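Local structure of aminopeptidase (Aneurinibacillus sp. AM-1, 5IB9) at residues A32-L38 with L201-N205; L97-G101 with G110-N114; N220-G226 with R293-Q299; I312-G318 with L338-G344. The protein probably removes amino acids from the N termini of peptides as a zinc-dependent M28-family aminopeptidase that also carries a protease-associated domain. The contacts are given in a common frame with arbitrary orientation. Numbering follows the deposited sequence.

Contact 1: A32-L38 with L201-N205; sequences AGSPEEL and LTSHN. With ZN (zinc ion), chain G.
The carboxylate of E37 meets the hydroxyl of S203 and shows how one buried acid can order a junction: its OE1 accepts from S203 OG at 2.7 Å, from G33 N at 2.8 Å and from a water; that water donates to E37 OE1 and accepts from H204 ND1, 2.8 Å from each. Extended t, t torsions carry E37 from the first turn of a helix to strand 201-205, where S203 (t) faces it. The helix starts at S34, the N-cap, whose OG (chi1 p) accepts from E37 N at 3.3 Å and weakly from E36 N at 3.2 Å. Just before it, G33 adopts phi/psi 86/-2 and sits closest to S203, CA to CA 4.6 Å; its CA makes a CH...O contact with T202 O at 3.3 Å, and a CB here would clash with L201 CB. A second water bridges G33 O and T202 N, 2.8 Å from each. L38 (t, p) brings CD1 to 3.8 Å from H204 CE1. H204 (m) binds zinc through NE2 at 2.0 Å, together with four modelled water positions and E288 of the second subunit. Strand 55-66 pairs with the other edge of 201-205. The result is a capped helix start docked on a strand beside an intersubunit zinc site.

Contact 2: L97-G101 with G110-N114; sequences LVYVG and GKDLN
L97, with phi/psi -93/128, brings the strand into the contact without itself meeting 110-114, and its side chain packs on strands 117-121 and 141-145. V98 follows, extended (-128/122), and points its side chain toward the loop: with chi1 t, CB lies 3.8 Å from L113 CD2, CG1 4.2 Å from K111 CG and CG2 4.0 Å from D112 O. Y99 turns away toward helix 171-182, but its carbonyl O is 4.2 Å from K111 NZ. At V100 the strand has ended (phi/psi -125/33); chi1 m sets CG1 3.8 Å from L113 CD2 and 4.2 Å from K111 CD. G101 takes a positive phi of 68°, which favours glycine. No hydrogen bond joins the segments. V98 lies nearest L113, CA to CA 7.1 Å, and V100 nearest K111, 7.5 Å, so the two run in opposite senses at side-chain distance. L113 (m, t) packs CD2 against both valines, while the aliphatic part of exposed K111 (chi1 m, chi2 100°) runs past them. The loop after the short helix 105-109 folds back against the end of strand 91-99 before the chain enters parallel strand 117-121, a beta-alpha-beta crossover within the protease-associated domain.

Contact 3: N220-G226 with R293-Q299; sequences NDIIIIG and RTIGMFQ
Five isoleucines illustrate how rotamers fit a parallel pair. I222, I223 and I224 all adopt m, t. I222 sends CD1 over one face of the R293 guanidinium, 3.7 Å from NH1, and I224 sets CB 3.7 Å from M297 CG. On the opposite face, I223 CG1 meets I295 CG1 (chi1 p) at 3.7 Å and its CG2 approaches F298 CD2 at 3.8 Å; helix 382-400 covers F298 (m). M297 (t, m, t) curls toward G226, where a CB would clash with its CE. The axes of 222-226 and 294-299 are 4.6 Å apart at 8°, with I222 opposite T294 but I224 opposite M297: I295, at phi/psi -84/-12, is the extra residue of a beta bulge. Thus I222 N bonds R293 O (2.9 Å) and I222 O takes I295 N (2.8 Å), whereas I224 N bonds G296 O (3.0 Å); F298 N to I224 O and G226 N to F298 O follow, both 2.8 Å. At the N-terminal end R293 (m, t, m) donates NH1 to N220 O at 2.7 Å, its NE pairing with D289. Q299 NE2 turns to S346 near zinc ligands H228 and D301. The chemistry passes from a charged, partly exposed end through buried apolar side chains to a polar end beside the metal centre.

Contact 4: I312-G318 with L338-G344; sequences IMYTIDG and LPYGQEG
Four backbone hydrogen bonds join this parallel pair: M313 N to P339 O (3.0 Å), G341 N to M313 O (2.9 Å), T315 N to G341 O (2.9 Å) and E343 N to T315 O (3.0 Å). M313 lies opposite Y340, Y314 opposite G341 and T315 opposite Q342, the strand axes 4.5 Å apart and crossing at -36°. Beyond the strand, T315-G318 forms a type I turn; its I316 O accepts from Q342 NE2 (chi1, chi2 t, t) at 3.0 Å. T315 OG1 (chi1 p) bonds K319 O. Y340 (p) puts OH 2.6 Å from a water that donates weakly to G318 O at 3.4 Å; G318 O also accepts from R414 NE. Y314 (m) receives E343 CB over its ring, 3.7 Å from the centroid, a CH-pi contact, while E343 OE2 accepts from G344 N at 2.8 Å. L338 O is buried without a partner. Pairing closes this beta-alpha-beta unit, and side-chain amide and carboxylate satisfy further main-chain groups, the E343 side chain about 4 Å from the bound inhibitor.

From the N terminus, the chain enters contact 1 at 32-38 and returns to it only at 201-205, closing a long loop that includes the protease-associated domain. Contact 2 is nested inside that loop, its own short loop of eight residues lying about 31 Å from contact 1 between nearest atoms. Contacts 3 and 4 follow in series within the M28 peptidase range: contact 3 closes across 66 residues, and contact 4 across a single helical crossover. Their centres are 17 Å apart, and strand 358-364 lies between 294-300 and 310-315 in the sheet. No loops cross. The long strand 187-210 connects the sheet regions of both domains.

Contact 1: A32-L38 with L201-N205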
loop_
_atom_site.group_PDB
_atom_site.type_symbol
_atom_site.label_atom_id
_atom_site.label_comp_id
_atom_site.label_asym_id
_atom_site.label_seq_id
_atom_site.Cartn_x
_atom_site.Cartn_y
_atom_site.Cartn_z
ATOM N N ALA A 32 -3.210 13.255 -12.022
ATOM C CA ALA A 32 -2.456 12.877 -10.828
ATOM C C ALA A 32 -1.012 12.607 -11.142
ATOM O O ALA A 32 -0.688 12.011 -12.172
ATOM C CB ALA A 32 -3.035 11.717 -10.173
ATOM N N GLY A 33 -0.129 13.110 -10.287
ATOM C CA GLY A 33 1.306 12.820 -10.448
ATOM C C GLY A 33 1.964 13.800 -11.409
ATOM O O GLY A 33 3.195 13.726 -11.633
ATOM N N SER A 34 1.178 14.724 -11.974
ATOM C CA SER A 34 1.742 15.707 -12.912
ATOM C C SER A 34 2.196 16.992 -12.304
ATOM O O SER A 34 1.852 17.306 -11.125
ATOM C CB SER A 34 0.691 16.096 -14.009
ATOM O OG SER A 34 -0.289 16.930 -13.418
ATOM N N PRO A 35 2.932 17.840 -13.030
ATOM C CA PRO A 35 3.249 19.125 -12.479
ATOM C C PRO A 35 2.042 19.973 -12.083
ATOM O O PRO A 35 2.126 20.801 -11.187
ATOM C CB PRO A 35 4.010 19.827 -13.664
ATOM C CG PRO A 35 4.518 18.727 -14.447
ATOM C CD PRO A 35 3.640 17.538 -14.309
ATOM N N GLU A 36 0.921 19.839 -12.795
ATOM C CA GLU A 36 -0.212 20.658 -12.389
ATOM C C GLU A 36 -0.847 20.160 -11.087
ATOM O O GLU A 36 -1.366 20.958 -10.321
ATOM C CB GLU A 36 -1.359 20.611 -13.447
ATOM C CG GLU A 36 -0.936 21.272 -14.756
ATOM C CD GLU A 36 -0.779 22.761 -14.597
ATOM O OE1 GLU A 36 -1.503 23.459 -13.867
ATOM O OE2 GLU A 36 0.157 23.335 -15.232
ATOM N N GLU A 37 -0.789 18.865 -10.830
ATOM C CA GLU A 37 -1.301 18.370 -9.469
ATOM C C GLU A 37 -0.376 18.878 -8.422
ATOM O O GLU A 37 -0.889 19.269 -7.369
ATOM C CB GLU A 37 -1.397 16.839 -9.419
ATOM C CG GLU A 37 -2.314 16.453 -8.258
ATOM C CD GLU A 37 -2.267 15.002 -7.918
ATOM O OE1 GLU A 37 -1.133 14.416 -7.986
ATOM O OE2 GLU A 37 -3.353 14.430 -7.549
ATOM N N LEU A 38 0.945 18.887 -8.683
ATOM C CA LEU A 38 1.859 19.425 -7.672
ATOM C C LEU A 38 1.606 20.899 -7.381
ATOM O O LEU A 38 1.581 21.352 -6.201
ATOM C CB LEU A 38 3.302 19.216 -8.106
ATOM C CG LEU A 38 4.335 19.570 -7.039
ATOM C CD1 LEU A 38 4.235 18.701 -5.869
ATOM C CD2 LEU A 38 5.748 19.510 -7.674
ATOM N N LEU A 201 4.778 7.220 -10.642
ATOM C CA LEU A 201 4.553 8.646 -10.413
ATOM C C LEU A 201 4.363 8.850 -8.905
ATOM O O LEU A 201 4.232 7.901 -8.118
ATOM C CB LEU A 201 3.257 9.083 -11.101
ATOM C CG LEU A 201 3.172 8.933 -12.623
ATOM C CD1 LEU A 201 1.723 9.330 -13.043
ATOM C CD2 LEU A 201 4.207 9.824 -13.246
ATOM N N THR A 202 4.500 10.123 -8.512
ATOM C CA THR A 202 4.251 10.421 -7.089
ATOM C C THR A 202 3.135 11.469 -7.040
ATOM O O THR A 202 3.134 12.476 -7.766
ATOM C CB THR A 202 5.500 11.132 -6.498
ATOM O OG1 THR A 202 6.601 10.214 -6.598
ATOM C CG2 THR A 202 5.312 11.425 -5.002
ATOM N N SER A 203 2.159 11.165 -6.247
ATOM C CA SER A 203 1.120 12.138 -5.919
ATOM C C SER A 203 1.110 12.424 -4.392
ATOM O O SER A 203 2.042 11.994 -3.657
ATOM C CB SER A 203 -0.237 11.567 -6.420
ATOM O OG SER A 203 -1.379 12.421 -6.197
ATOM N N HIS A 204 0.156 13.214 -3.962
ATOM C CA HIS A 204 0.133 13.660 -2.557
ATOM C C HIS A 204 -1.269 13.862 -2.058
ATOM O O HIS A 204 -2.173 14.201 -2.824
ATOM C CB HIS A 204 0.799 15.024 -2.451
ATOM C CG HIS A 204 2.172 15.124 -3.050
ATOM N ND1 HIS A 204 2.428 15.244 -4.410
ATOM C CD2 HIS A 204 3.378 15.017 -2.446
ATOM C CE1 HIS A 204 3.745 15.181 -4.606
ATOM N NE2 HIS A 204 4.334 15.127 -3.430
ATOM N N ASN A 205 -1.424 13.747 -0.710
ATOM C CA ASN A 205 -2.606 14.236 0.012
ATOM C C ASN A 205 -2.174 15.440 0.832
ATOM O O ASN A 205 -1.071 15.463 1.351
ATOM C CB ASN A 205 -3.162 13.150 0.952
ATOM C CG ASN A 205 -3.432 11.866 0.211
ATOM O OD1 ASN A 205 -4.099 11.899 -0.815
ATOM N ND2 ASN A 205 -3.143 10.754 0.834
HETATM ZN ZN ZN G . 6.328 15.344 -3.156
HETATM O O HOH W 1 5.127 12.127 -10.427
HETATM O O HOH W 2 2.561 15.590 -8.834
HETATM O O HOH W 3 0.952 15.741 -6.689
HETATM O O HOH W 4 7.012 17.141 -3.456
HETATM O O HOH W 5 7.665 14.177 -4.016
HETATM O O HOH W 6 7.287 14.248 -5.198
HETATM O O HOH W 7 7.120 16.084 -4.935
#

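Contact 2: L97-G101 with G110-N114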
loop_
_atom_site.group_PDB
_atom_site.type_symbol
_atom_site.label_atom_id
_atom_site.label_comp_id
_atom_site.label_asym_id
_atom_site.label_seq_id
_atom_site.Cartn_x
_atom_site.Cartn_y
_atom_site.Cartn_z
ATOM N N LEU A 97 -10.166 -14.887 -34.090
ATOM C CA LEU A 97 -11.071 -14.268 -33.074
ATOM C C LEU A 97 -12.049 -15.262 -32.530
ATOM O O LEU A 97 -12.759 -15.920 -33.294
ATOM C CB LEU A 97 -11.743 -13.048 -33.739
ATOM C CG LEU A 97 -12.624 -12.224 -32.801
ATOM C CD1 LEU A 97 -11.670 -11.421 -31.875
ATOM C CD2 LEU A 97 -13.549 -11.285 -33.643
ATOM N N VAL A 98 -12.135 -15.368 -31.198
ATOM C CA VAL A 98 -12.942 -16.384 -30.526
ATOM C C VAL A 98 -13.829 -15.680 -29.531
ATOM O O VAL A 98 -13.315 -14.979 -28.609
ATOM C CB VAL A 98 -12.096 -17.473 -29.746
ATOM C CG1 VAL A 98 -13.008 -18.535 -29.165
ATOM C CG2 VAL A 98 -11.062 -18.089 -30.673
ATOM N N TYR A 99 -15.126 -15.882 -29.709
ATOM C CA TYR A 99 -16.131 -15.341 -28.770
ATOM C C TYR A 99 -16.189 -16.150 -27.502
ATOM O O TYR A 99 -16.406 -17.373 -27.522
ATOM C CB TYR A 99 -17.498 -15.300 -29.439
ATOM C CG TYR A 99 -18.653 -14.928 -28.547
ATOM C CD1 TYR A 99 -18.693 -13.670 -27.906
ATOM C CD2 TYR A 99 -19.679 -15.833 -28.315
ATOM C CE1 TYR A 99 -19.763 -13.302 -27.079
ATOM C CE2 TYR A 99 -20.766 -15.490 -27.504
ATOM C CZ TYR A 99 -20.801 -14.217 -26.894
ATOM O OH TYR A 99 -21.873 -13.904 -26.100
ATOM N N VAL A 100 -15.989 -15.471 -26.362
ATOM C CA VAL A 100 -16.021 -16.195 -25.087
ATOM C C VAL A 100 -17.020 -15.598 -24.112
ATOM O O VAL A 100 -16.775 -15.610 -22.902
ATOM C CB VAL A 100 -14.650 -16.319 -24.408
ATOM C CG1 VAL A 100 -13.687 -17.168 -25.263
ATOM C CG2 VAL A 100 -14.084 -14.935 -24.121
ATOM N N GLY A 101 -18.127 -15.068 -24.632
ATOM C CA GLY A 101 -19.224 -14.668 -23.739
ATOM C C GLY A 101 -18.804 -13.482 -22.905
ATOM O O GLY A 101 -18.245 -12.537 -23.439
ATOM N N GLY A 110 -13.751 -23.832 -21.422
ATOM C CA GLY A 110 -14.097 -24.733 -22.529
ATOM C C GLY A 110 -13.481 -24.453 -23.901
ATOM O O GLY A 110 -13.374 -25.371 -24.739
ATOM N N LYS A 111 -13.073 -23.202 -24.139
ATOM C CA LYS A 111 -12.582 -22.794 -25.466
ATOM C C LYS A 111 -11.067 -22.864 -25.633
ATOM O O LYS A 111 -10.299 -22.850 -24.649
ATOM C CB LYS A 111 -13.086 -21.396 -25.840
ATOM C CG LYS A 111 -14.499 -21.355 -26.389
ATOM C CD LYS A 111 -15.483 -20.923 -25.313
ATOM C CE LYS A 111 -16.910 -21.340 -25.660
ATOM N NZ LYS A 111 -17.925 -20.423 -25.059
ATOM N N ASP A 112 -10.642 -22.943 -26.891
ATOM C CA ASP A 112 -9.216 -22.893 -27.214
ATOM C C ASP A 112 -8.774 -21.473 -27.624
ATOM O O ASP A 112 -9.106 -20.988 -28.731
ATOM C CB ASP A 112 -8.857 -23.930 -28.292
ATOM C CG ASP A 112 -7.392 -23.849 -28.733
ATOM O OD1 ASP A 112 -7.124 -24.184 -29.914
ATOM O OD2 ASP A 112 -6.512 -23.462 -27.908
ATOM N N LEU A 113 -8.036 -20.819 -26.724
ATOM C CA LEU A 113 -7.617 -19.428 -26.908
ATOM C C LEU A 113 -6.154 -19.256 -27.190
ATOM O O LEU A 113 -5.732 -18.162 -27.528
ATOM C CB LEU A 113 -7.992 -18.581 -25.684
ATOM C CG LEU A 113 -9.466 -18.527 -25.301
ATOM C CD1 LEU A 113 -9.684 -17.611 -24.130
ATOM C CD2 LEU A 113 -10.239 -18.017 -26.474
ATOM N N ASN A 114 -5.362 -20.326 -27.060
ATOM C CA ASN A 114 -3.926 -20.149 -27.118
ATOM C C ASN A 114 -3.492 -19.543 -28.455
ATOM O O ASN A 114 -3.748 -20.109 -29.530
ATOM C CB ASN A 114 -3.189 -21.472 -26.785
ATOM C CG ASN A 114 -1.651 -21.380 -26.988
ATOM O OD1 ASN A 114 -0.948 -20.524 -26.404
ATOM N ND2 ASN A 114 -1.128 -22.271 -27.839
#

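Contact 3: N220-G226 with R293-Q299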
loop_
_atom_site.group_PDB
_atom_site.type_symbol
_atom_site.label_atom_id
_atom_site.label_comp_id
_atom_site.label_asym_id
_atom_site.label_seq_id
_atom_site.Cartn_x
_atom_site.Cartn_y
_atom_site.Cartn_z
ATOM N N ASN A 220 -12.980 13.234 22.366
ATOM C CA ASN A 220 -12.032 12.392 21.619
ATOM C C ASN A 220 -12.430 12.164 20.205
ATOM O O ASN A 220 -11.653 11.520 19.494
ATOM C CB ASN A 220 -11.965 10.955 22.280
ATOM C CG ASN A 220 -11.269 10.979 23.612
ATOM O OD1 ASN A 220 -11.674 10.260 24.567
ATOM N ND2 ASN A 220 -10.237 11.840 23.727
ATOM N N ASP A 221 -13.496 12.814 19.737
ATOM C CA ASP A 221 -14.011 12.454 18.406
ATOM C C ASP A 221 -13.223 13.190 17.305
ATOM O O ASP A 221 -12.604 14.239 17.510
ATOM C CB ASP A 221 -15.453 12.928 18.243
ATOM C CG ASP A 221 -16.443 12.280 19.223
ATOM O OD1 ASP A 221 -16.109 11.197 19.828
ATOM O OD2 ASP A 221 -17.614 12.759 19.275
ATOM N N ILE A 222 -13.188 12.554 16.118
ATOM C CA ILE A 222 -12.604 13.143 14.911
ATOM C C ILE A 222 -13.651 13.134 13.763
ATOM O O ILE A 222 -14.377 12.162 13.623
ATOM C CB ILE A 222 -11.414 12.264 14.398
ATOM C CG1 ILE A 222 -10.330 12.179 15.521
ATOM C CG2 ILE A 222 -10.726 12.912 13.202
ATOM C CD1 ILE A 222 -9.316 10.972 15.177
ATOM N N ILE A 223 -13.692 14.225 12.998
ATOM C CA ILE A 223 -14.468 14.270 11.744
ATOM C C ILE A 223 -13.455 14.627 10.637
ATOM O O ILE A 223 -12.636 15.488 10.784
ATOM C CB ILE A 223 -15.552 15.349 11.787
ATOM C CG1 ILE A 223 -16.579 14.812 12.720
ATOM C CG2 ILE A 223 -16.160 15.386 10.400
ATOM C CD1 ILE A 223 -17.740 15.816 13.028
ATOM N N ILE A 224 -13.568 13.886 9.509
ATOM C CA ILE A 224 -12.790 14.139 8.226
ATOM C C ILE A 224 -13.703 14.772 7.222
ATOM O O ILE A 224 -14.883 14.343 7.060
ATOM C CB ILE A 224 -12.217 12.847 7.714
ATOM C CG1 ILE A 224 -11.254 12.224 8.771
ATOM C CG2 ILE A 224 -11.470 13.091 6.468
ATOM C CD1 ILE A 224 -10.731 10.825 8.376
ATOM N N ILE A 225 -13.209 15.893 6.655
ATOM C CA ILE A 225 -13.934 16.537 5.469
ATOM C C ILE A 225 -12.948 16.414 4.359
ATOM O O ILE A 225 -11.831 16.980 4.457
ATOM C CB ILE A 225 -14.259 17.991 5.808
ATOM C CG1 ILE A 225 -15.110 18.162 7.114
ATOM C CG2 ILE A 225 -15.001 18.651 4.643
ATOM C CD1 ILE A 225 -14.221 18.312 8.398
ATOM N N GLY A 226 -13.367 15.756 3.300
ATOM C CA GLY A 226 -12.432 15.454 2.178
ATOM C C GLY A 226 -12.983 15.926 0.802
ATOM O O GLY A 226 -14.184 16.139 0.613
ATOM N N ARG A 293 -12.190 6.483 16.736
ATOM C CA ARG A 293 -12.650 7.798 17.220
ATOM C C ARG A 293 -13.208 8.618 16.065
ATOM O O ARG A 293 -13.715 9.736 16.331
ATOM C CB ARG A 293 -11.460 8.583 17.827
ATOM C CG ARG A 293 -11.072 7.915 19.080
ATOM C CD ARG A 293 -10.072 8.625 19.751
ATOM N NE ARG A 293 -8.807 8.883 19.099
ATOM C CZ ARG A 293 -8.298 10.079 18.761
ATOM N NH1 ARG A 293 -8.994 11.172 18.897
ATOM N NH2 ARG A 293 -7.024 10.185 18.316
ATOM N N THR A 294 -13.108 8.164 14.800
ATOM C CA THR A 294 -13.609 9.000 13.686
ATOM C C THR A 294 -15.096 8.739 13.509
ATOM O O THR A 294 -15.570 7.656 13.091
ATOM C CB THR A 294 -12.822 8.591 12.422
ATOM O OG1 THR A 294 -11.466 8.946 12.563
ATOM C CG2 THR A 294 -13.362 9.548 11.257
ATOM N N ILE A 295 -15.859 9.765 13.908
ATOM C CA ILE A 295 -17.298 9.651 13.930
ATOM C C ILE A 295 -17.992 9.917 12.610
ATOM O O ILE A 295 -19.146 9.546 12.427
ATOM C CB ILE A 295 -17.957 10.502 15.019
ATOM C CG1 ILE A 295 -17.691 11.948 14.706
ATOM C CG2 ILE A 295 -17.414 10.114 16.507
ATOM C CD1 ILE A 295 -18.514 12.904 15.757
ATOM N N GLY A 296 -17.226 10.457 11.670
ATOM C CA GLY A 296 -17.819 10.666 10.359
ATOM C C GLY A 296 -16.767 11.198 9.367
ATOM O O GLY A 296 -15.838 11.936 9.754
ATOM N N MET A 297 -16.971 10.844 8.113
ATOM C CA MET A 297 -16.146 11.350 7.035
ATOM C C MET A 297 -17.132 11.853 5.979
ATOM O O MET A 297 -18.019 11.130 5.490
ATOM C CB MET A 297 -15.193 10.257 6.431
ATOM C CG MET A 297 -14.194 10.774 5.333
ATOM S SD MET A 297 -14.975 10.755 3.742
ATOM C CE MET A 297 -13.677 11.629 2.861
ATOM N N PHE A 298 -17.016 13.159 5.694
ATOM C CA PHE A 298 -17.814 13.909 4.666
ATOM C C PHE A 298 -16.978 14.063 3.439
ATOM O O PHE A 298 -15.965 14.715 3.471
ATOM C CB PHE A 298 -18.212 15.274 5.178
ATOM C CG PHE A 298 -19.126 15.267 6.379
ATOM C CD1 PHE A 298 -20.460 15.761 6.208
ATOM C CD2 PHE A 298 -18.723 14.848 7.652
ATOM C CE1 PHE A 298 -21.313 15.795 7.289
ATOM C CE2 PHE A 298 -19.618 14.885 8.746
ATOM C CZ PHE A 298 -20.894 15.361 8.572
ATOM N N GLN A 299 -17.355 13.451 2.325
ATOM C CA GLN A 299 -16.674 13.602 1.037
ATOM C C GLN A 299 -17.385 14.563 0.079
ATOM O O GLN A 299 -18.611 14.450 -0.079
ATOM C CB GLN A 299 -16.532 12.233 0.369
ATOM C CG GLN A 299 -15.970 12.336 -1.070
ATOM C CD GLN A 299 -14.467 12.730 -1.130
ATOM O OE1 GLN A 299 -13.819 12.897 -0.140
ATOM N NE2 GLN A 299 -13.892 12.785 -2.317
#

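Contact 4: I312-G318 with L338-G344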
loop_
_atom_site.group_PDB
_atom_site.type_symbol
_atom_site.label_atom_id
_atom_site.label_comp_id
_atom_site.label_asym_id
_atom_site.label_seq_id
_atom_site.Cartn_x
_atom_site.Cartn_y
_atom_site.Cartn_z
ATOM N N ILE A 312 -27.524 15.304 -3.099
ATOM C CA ILE A 312 -27.907 14.036 -2.519
ATOM C C ILE A 312 -26.729 13.561 -1.684
ATOM O O ILE A 312 -25.569 13.970 -1.933
ATOM C CB ILE A 312 -28.282 13.014 -3.623
ATOM C CG1 ILE A 312 -28.800 11.672 -3.025
ATOM C CG2 ILE A 312 -27.138 12.810 -4.545
ATOM C CD1 ILE A 312 -29.681 10.948 -4.057
ATOM N N MET A 313 -27.007 12.662 -0.754
ATOM C CA MET A 313 -25.880 12.035 -0.011
ATOM C C MET A 313 -25.794 10.578 -0.428
ATOM O O MET A 313 -26.775 9.889 -0.318
ATOM C CB MET A 313 -26.211 12.039 1.446
ATOM C CG MET A 313 -26.422 13.429 1.995
ATOM S SD MET A 313 -26.857 13.541 3.749
ATOM C CE MET A 313 -28.519 12.768 3.739
ATOM N N TYR A 314 -24.616 10.073 -0.811
ATOM C CA TYR A 314 -24.507 8.682 -1.198
ATOM C C TYR A 314 -23.651 7.923 -0.194
ATOM O O TYR A 314 -22.581 8.362 0.239
ATOM C CB TYR A 314 -23.813 8.562 -2.535
ATOM C CG TYR A 314 -24.681 8.847 -3.751
ATOM C CD1 TYR A 314 -25.926 8.284 -3.888
ATOM C CD2 TYR A 314 -24.227 9.716 -4.706
ATOM C CE1 TYR A 314 -26.722 8.601 -5.052
ATOM C CE2 TYR A 314 -25.026 10.047 -5.899
ATOM C CZ TYR A 314 -26.225 9.433 -6.029
ATOM O OH TYR A 314 -27.044 9.743 -7.125
ATOM N N THR A 315 -24.109 6.712 0.179
ATOM C CA THR A 315 -23.338 5.863 1.004
ATOM C C THR A 315 -23.005 4.554 0.223
ATOM O O THR A 315 -23.762 4.175 -0.719
ATOM C CB THR A 315 -23.979 5.503 2.361
ATOM O OG1 THR A 315 -25.159 4.733 2.039
ATOM C CG2 THR A 315 -24.401 6.789 3.086
ATOM N N ILE A 316 -21.955 3.869 0.622
ATOM C CA ILE A 316 -21.516 2.662 -0.161
ATOM C C ILE A 316 -22.556 1.561 -0.089
ATOM O O ILE A 316 -22.729 0.920 -1.154
ATOM C CB ILE A 316 -20.180 2.156 0.468
ATOM C CG1 ILE A 316 -19.059 3.232 0.326
ATOM C CG2 ILE A 316 -19.735 0.826 -0.149
ATOM C CD1 ILE A 316 -18.863 3.828 -1.046
ATOM N N ASP A 317 -23.134 1.359 1.113
ATOM C CA ASP A 317 -24.131 0.299 1.299
ATOM C C ASP A 317 -25.559 0.778 1.124
ATOM O O ASP A 317 -26.475 -0.006 1.378
ATOM C CB ASP A 317 -23.886 -0.392 2.642
ATOM C CG ASP A 317 -23.794 0.570 3.793
ATOM O OD1 ASP A 317 -23.394 0.103 4.913
ATOM O OD2 ASP A 317 -24.122 1.792 3.629
ATOM N N GLY A 318 -25.810 2.027 0.718
ATOM C CA GLY A 318 -27.206 2.533 0.662
ATOM C C GLY A 318 -27.951 2.555 1.987
ATOM O O GLY A 318 -29.189 2.658 1.978
ATOM N N LEU A 338 -33.238 16.384 2.340
ATOM C CA LEU A 338 -32.050 15.882 1.654
ATOM C C LEU A 338 -32.057 14.396 1.578
ATOM O O LEU A 338 -31.845 13.724 2.560
ATOM C CB LEU A 338 -30.754 16.406 2.365
ATOM C CG LEU A 338 -29.408 16.009 1.757
ATOM C CD1 LEU A 338 -29.406 16.528 0.349
ATOM C CD2 LEU A 338 -28.266 16.762 2.552
ATOM N N PRO A 339 -32.247 13.870 0.398
ATOM C CA PRO A 339 -32.308 12.440 0.235
ATOM C C PRO A 339 -30.938 11.733 0.336
ATOM O O PRO A 339 -29.845 12.378 0.239
ATOM C CB PRO A 339 -32.827 12.270 -1.191
ATOM C CG PRO A 339 -33.369 13.460 -1.601
ATOM C CD PRO A 339 -32.456 14.545 -0.872
ATOM N N TYR A 340 -30.949 10.425 0.540
ATOM C CA TYR A 340 -29.698 9.667 0.402
ATOM C C TYR A 340 -29.849 8.596 -0.673
ATOM O O TYR A 340 -31.000 8.238 -1.034
ATOM C CB TYR A 340 -29.236 9.043 1.750
ATOM C CG TYR A 340 -30.138 7.908 2.256
ATOM C CD1 TYR A 340 -29.613 6.616 2.340
ATOM C CD2 TYR A 340 -31.435 8.194 2.667
ATOM C CE1 TYR A 340 -30.456 5.545 2.845
ATOM C CE2 TYR A 340 -32.296 7.115 3.156
ATOM C CZ TYR A 340 -31.765 5.860 3.208
ATOM O OH TYR A 340 -32.511 4.790 3.680
ATOM N N GLY A 341 -28.750 7.974 -1.076
ATOM C CA GLY A 341 -28.811 6.834 -1.967
ATOM C C GLY A 341 -27.567 5.970 -1.815
ATOM O O GLY A 341 -26.747 6.179 -0.923
ATOM N N GLN A 342 -27.368 5.048 -2.793
ATOM C CA GLN A 342 -26.234 4.138 -2.762
ATOM C C GLN A 342 -25.318 4.475 -3.895
ATOM O O GLN A 342 -25.725 4.379 -5.055
ATOM C CB GLN A 342 -26.733 2.678 -2.973
ATOM C CG GLN A 342 -25.560 1.721 -2.875
ATOM C CD GLN A 342 -25.993 0.265 -2.695
ATOM O OE1 GLN A 342 -27.112 -0.081 -3.054
ATOM N NE2 GLN A 342 -25.127 -0.576 -2.174
ATOM N N GLU A 343 -24.056 4.862 -3.602
ATOM C CA GLU A 343 -23.098 4.981 -4.638
ATOM C C GLU A 343 -21.708 5.052 -3.991
ATOM O O GLU A 343 -21.542 5.589 -2.877
ATOM C CB GLU A 343 -23.337 6.235 -5.492
ATOM C CG GLU A 343 -22.405 6.392 -6.622
ATOM C CD GLU A 343 -22.422 5.229 -7.628
ATOM O OE1 GLU A 343 -23.126 5.440 -8.664
ATOM O OE2 GLU A 343 -21.734 4.180 -7.382
ATOM N N GLY A 344 -20.753 4.548 -4.733
ATOM C CA GLY A 344 -19.317 4.565 -4.391
ATOM C C GLY A 344 -18.643 5.630 -5.290
ATOM O O GLY A 344 -19.168 6.742 -5.471
HETATM O O HOH W 8 -31.755 2.341 4.246
#